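PDB 3C18: nucleotidyltransferase-like protein, which is of unknown function but probably transfers nucleotidyl groups, and carries a helix-turn-helix-type region near its C-terminal end. Local coordinates for residues Ile264-Tyr273 and Glu282-Val290. Numbering follows the deposited sequence.
Sequences IRKGLIRISY and ELVTYEPVV
Ile271 runs alongside Tyr286 in the same direction, and its CD1 meets ring atom CE1 of Tyr286 at 3.9 Å. With CG1 anti to the backbone N (chi1 -172°), the same branch also reaches Val284, whose CG1 lies 3.7 Å from Ile271 CG1. Ile264, from the last turn of helix 253-265, brings its CD1 to the edge of the Tyr286 ring, 3.8 Å from CE1, while Ile269 CG2 lies at the ring edge near CB. An alanine in place of Ile271 would probably open a gap between Val284 and the Tyr286 ring, leaving ring atom CE1 without its Ile271 neighbour. Val284 CG2 comes up to Tyr273 CD1 and CE1. This face meets the second subunit: Tyr286 OH is hydrogen-bonded to His57, and Tyr273 OH to Arg64, of that chain. On the other face, Ser272 OG and Thr285 OG1 stand 2.6 Å apart, and a water joins the serine hydroxyl to Arg270 O. The Arg270 side chain, bent at chi3, extends next to Glu287; NH2 makes a long salt bridge of 3.6 Å to OE1, which sits in the guanidinium plane although the carboxylate is turned 83° from it. A water bridging Arg270 NE and Glu287 OE1 supplements this loose pairing, and Val289 CG2 covers one guanidinium face. Backbone hydrogen bonds in both directions join Arg270 with Glu287 and Ser272 with Thr285; beyond them, Val289 N donates nearly straight (174°) to Leu268 O, 2.9 Å away. Gly267, at positive phi, ends the helix in a Schellman motif shortly before strand 269-275. Helix 253-265 followed by an antiparallel hairpin, with short strand 238-239 flanking strand 281-288, is consistent with a winged helix-turn-helix fold, in which the hairpin would be the wing.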
loop_
_atom_site.group_PDB
_atom_site.type_symbol
_atom_site.label_atom_id
_atom_site.label_comp_id
_atom_site.label_asym_id
_atom_site.label_seq_id
_atom_site.Cartn_x
_atom_site.Cartn_y
_atom_site.Cartn_z
ATOM N N ILE A 264 -12.866 -15.155 -15.396
ATOM C CA ILE A 264 -13.319 -16.488 -15.840
ATOM C C ILE A 264 -14.799 -16.563 -15.583
ATOM O O ILE A 264 -15.565 -17.005 -16.409
ATOM C CB ILE A 264 -12.606 -17.642 -15.082
ATOM C CG1 ILE A 264 -11.143 -17.764 -15.563
ATOM C CG2 ILE A 264 -13.365 -18.939 -15.302
ATOM C CD1 ILE A 264 -10.362 -18.680 -14.774
ATOM N N ARG A 265 -15.216 -16.066 -14.435
ATOM C CA ARG A 265 -16.638 -16.131 -14.059
ATOM C C ARG A 265 -17.492 -15.183 -14.895
ATOM O O ARG A 265 -18.679 -15.361 -15.007
ATOM C CB ARG A 265 -16.813 -15.824 -12.585
ATOM C CG ARG A 265 -16.326 -16.954 -11.713
ATOM C CD ARG A 265 -16.542 -16.684 -10.238
ATOM N NE ARG A 265 -15.562 -15.732 -9.735
ATOM C CZ ARG A 265 -15.856 -14.541 -9.213
ATOM N NH1 ARG A 265 -17.121 -14.157 -9.076
ATOM N NH2 ARG A 265 -14.875 -13.748 -8.802
ATOM N N LYS A 266 -16.880 -14.184 -15.489
ATOM C CA LYS A 266 -17.604 -13.208 -16.306
ATOM C C LYS A 266 -17.520 -13.572 -17.774
ATOM O O LYS A 266 -18.023 -12.859 -18.653
ATOM C CB LYS A 266 -17.028 -11.806 -16.125
ATOM C CG LYS A 266 -17.238 -11.251 -14.758
ATOM C CD LYS A 266 -18.675 -11.269 -14.367
ATOM C CE LYS A 266 -18.841 -11.085 -12.878
ATOM N NZ LYS A 266 -20.167 -11.542 -12.431
ATOM N N GLY A 267 -16.848 -14.677 -18.032
ATOM C CA GLY A 267 -16.762 -15.226 -19.376
ATOM C C GLY A 267 -15.734 -14.595 -20.267
ATOM O O GLY A 267 -15.734 -14.834 -21.453
ATOM N N LEU A 268 -14.812 -13.833 -19.694
ATOM C CA LEU A 268 -13.805 -13.105 -20.509
ATOM C C LEU A 268 -12.466 -13.834 -20.639
ATOM O O LEU A 268 -11.623 -13.509 -21.462
ATOM C CB LEU A 268 -13.561 -11.733 -19.905
ATOM C CG LEU A 268 -14.782 -10.808 -19.994
ATOM C CD1 LEU A 268 -14.529 -9.527 -19.184
ATOM C CD2 LEU A 268 -15.056 -10.500 -21.454
ATOM N N ILE A 269 -12.295 -14.820 -19.776
ATOM C CA ILE A 269 -11.109 -15.669 -19.790
ATOM C C ILE A 269 -11.574 -17.100 -19.750
ATOM O O ILE A 269 -12.539 -17.449 -19.060
ATOM C CB ILE A 269 -10.123 -15.376 -18.619
ATOM C CG1 ILE A 269 -9.249 -14.158 -18.920
ATOM C CG2 ILE A 269 -9.166 -16.550 -18.412
ATOM C CD1 ILE A 269 -8.364 -13.744 -17.750
ATOM N N ARG A 270 -10.910 -17.919 -20.543
ATOM C CA ARG A 270 -11.211 -19.341 -20.642
ATOM C C ARG A 270 -10.199 -20.181 -19.915
ATOM O O ARG A 270 -9.047 -20.117 -20.183
ATOM C CB ARG A 270 -11.244 -19.779 -22.128
ATOM C CG ARG A 270 -11.607 -21.263 -22.339
ATOM C CD ARG A 270 -11.965 -21.573 -23.812
ATOM N NE ARG A 270 -11.133 -20.789 -24.725
ATOM C CZ ARG A 270 -11.593 -19.812 -25.501
ATOM N NH1 ARG A 270 -12.895 -19.529 -25.525
ATOM N NH2 ARG A 270 -10.746 -19.139 -26.277
ATOM N N ILE A 271 -10.680 -21.002 -19.006
ATOM C CA ILE A 271 -9.817 -21.922 -18.231
ATOM C C ILE A 271 -9.792 -23.328 -18.821
ATOM O O ILE A 271 -10.818 -23.912 -19.163
ATOM C CB ILE A 271 -10.241 -21.962 -16.705
ATOM C CG1 ILE A 271 -9.235 -22.756 -15.907
ATOM C CG2 ILE A 271 -11.616 -22.542 -16.532
ATOM C CD1 ILE A 271 -9.425 -22.667 -14.410
ATOM N N SER A 272 -8.582 -23.857 -18.973
ATOM C CA SER A 272 -8.388 -25.191 -19.431
ATOM C C SER A 272 -7.214 -25.850 -18.739
ATOM O O SER A 272 -6.571 -25.284 -17.905
ATOM C CB SER A 272 -8.160 -25.229 -20.949
ATOM O OG SER A 272 -7.016 -24.466 -21.311
ATOM N N TYR A 273 -7.004 -27.088 -19.092
ATOM C CA TYR A 273 -6.043 -27.922 -18.433
ATOM C C TYR A 273 -5.251 -28.715 -19.444
ATOM O O TYR A 273 -5.831 -29.370 -20.280
ATOM C CB TYR A 273 -6.777 -28.866 -17.518
ATOM C CG TYR A 273 -7.692 -28.178 -16.533
ATOM C CD1 TYR A 273 -7.218 -27.708 -15.336
ATOM C CD2 TYR A 273 -9.032 -27.972 -16.835
ATOM C CE1 TYR A 273 -8.068 -27.074 -14.417
ATOM C CE2 TYR A 273 -9.871 -27.337 -15.948
ATOM C CZ TYR A 273 -9.383 -26.896 -14.734
ATOM O OH TYR A 273 -10.224 -26.264 -13.838
ATOM N N GLU A 282 -1.318 -31.857 -14.729
ATOM C CA GLU A 282 -1.850 -30.879 -15.659
ATOM C C GLU A 282 -1.547 -29.474 -15.168
ATOM O O GLU A 282 -1.571 -29.169 -13.985
ATOM C CB GLU A 282 -3.354 -30.982 -15.822
ATOM C CG GLU A 282 -3.829 -32.291 -16.373
ATOM C CD GLU A 282 -5.301 -32.482 -16.175
ATOM O OE1 GLU A 282 -5.685 -32.813 -15.044
ATOM O OE2 GLU A 282 -6.075 -32.311 -17.128
ATOM N N LEU A 283 -1.168 -28.636 -16.112
ATOM C CA LEU A 283 -1.010 -27.219 -15.860
ATOM C C LEU A 283 -2.307 -26.569 -16.247
ATOM O O LEU A 283 -2.862 -26.876 -17.274
ATOM C CB LEU A 283 0.115 -26.610 -16.716
ATOM C CG LEU A 283 1.529 -26.715 -16.107
ATOM C CD1 LEU A 283 1.634 -27.963 -15.309
ATOM C CD2 LEU A 283 2.527 -26.718 -17.197
ATOM N N VAL A 284 -2.791 -25.690 -15.373
ATOM C CA VAL A 284 -3.957 -24.880 -15.658
ATOM C C VAL A 284 -3.516 -23.782 -16.581
ATOM O O VAL A 284 -2.447 -23.208 -16.395
ATOM C CB VAL A 284 -4.549 -24.281 -14.398
ATOM C CG1 VAL A 284 -5.886 -23.674 -14.700
ATOM C CG2 VAL A 284 -4.620 -25.403 -13.305
ATOM N N THR A 285 -4.348 -23.508 -17.595
ATOM C CA THR A 285 -4.025 -22.501 -18.612
ATOM C C THR A 285 -5.214 -21.587 -18.842
ATOM O O THR A 285 -6.374 -21.944 -18.552
ATOM C CB THR A 285 -3.545 -23.140 -19.945
ATOM O OG1 THR A 285 -4.623 -23.830 -20.572
ATOM C CG2 THR A 285 -2.424 -24.134 -19.710
ATOM N N TYR A 286 -4.873 -20.371 -19.213
ATOM C CA TYR A 286 -5.821 -19.262 -19.313
ATOM C C TYR A 286 -5.662 -18.528 -20.610
ATOM O O TYR A 286 -4.535 -18.299 -21.108
ATOM C CB TYR A 286 -5.587 -18.277 -18.187
ATOM C CG TYR A 286 -5.596 -18.920 -16.828
ATOM C CD1 TYR A 286 -6.768 -19.219 -16.197
ATOM C CD2 TYR A 286 -4.410 -19.285 -16.206
ATOM C CE1 TYR A 286 -6.772 -19.820 -14.954
ATOM C CE2 TYR A 286 -4.416 -19.884 -14.955
ATOM C CZ TYR A 286 -5.620 -20.140 -14.329
ATOM O OH TYR A 286 -5.683 -20.747 -13.082
ATOM N N GLU A 287 -6.799 -18.160 -21.179
ATOM C CA GLU A 287 -6.772 -17.490 -22.479
ATOM C C GLU A 287 -7.915 -16.480 -22.581
ATOM O O GLU A 287 -9.014 -16.805 -22.206
ATOM C CB GLU A 287 -6.944 -18.534 -23.589
ATOM C CG GLU A 287 -6.506 -18.069 -24.970
ATOM C CD GLU A 287 -6.605 -19.191 -26.011
ATOM O OE1 GLU A 287 -7.310 -20.196 -25.729
ATOM O OE2 GLU A 287 -5.948 -19.062 -27.080
ATOM N N PRO A 288 -7.647 -15.276 -23.089
ATOM C CA PRO A 288 -8.772 -14.361 -23.247
ATOM C C PRO A 288 -9.719 -14.852 -24.328
ATOM O O PRO A 288 -9.300 -15.347 -25.378
ATOM C CB PRO A 288 -8.123 -13.030 -23.657
ATOM C CG PRO A 288 -6.647 -13.276 -23.703
ATOM C CD PRO A 288 -6.424 -14.766 -23.720
ATOM N N VAL A 289 -10.998 -14.743 -24.013
ATOM C CA VAL A 289 -12.070 -15.139 -24.915
ATOM C C VAL A 289 -12.323 -14.038 -25.936
ATOM O O VAL A 289 -12.139 -12.835 -25.674
ATOM C CB VAL A 289 -13.371 -15.455 -24.142
ATOM C CG1 VAL A 289 -14.542 -15.598 -25.079
ATOM C CG2 VAL A 289 -13.183 -16.710 -23.342
ATOM N N VAL A 290 -12.764 -14.481 -27.103
ATOM C CA VAL A 290 -13.112 -13.585 -28.214
ATOM C C VAL A 290 -11.856 -13.204 -28.964
ATOM O O VAL A 290 -11.612 -13.697 -30.067
ATOM C CB VAL A 290 -13.799 -12.276 -27.734
ATOM O OXT VAL A 290 -11.071 -12.395 -28.457
HETATM O O HOH W 1 -11.511 -11.381 -23.348
HETATM O O HOH W 2 -7.344 -21.808 -21.509
HETATM O O HOH W 3 -8.284 -22.114 -24.035
HETATM O O HOH W 4 -6.267 -32.563 -19.683
#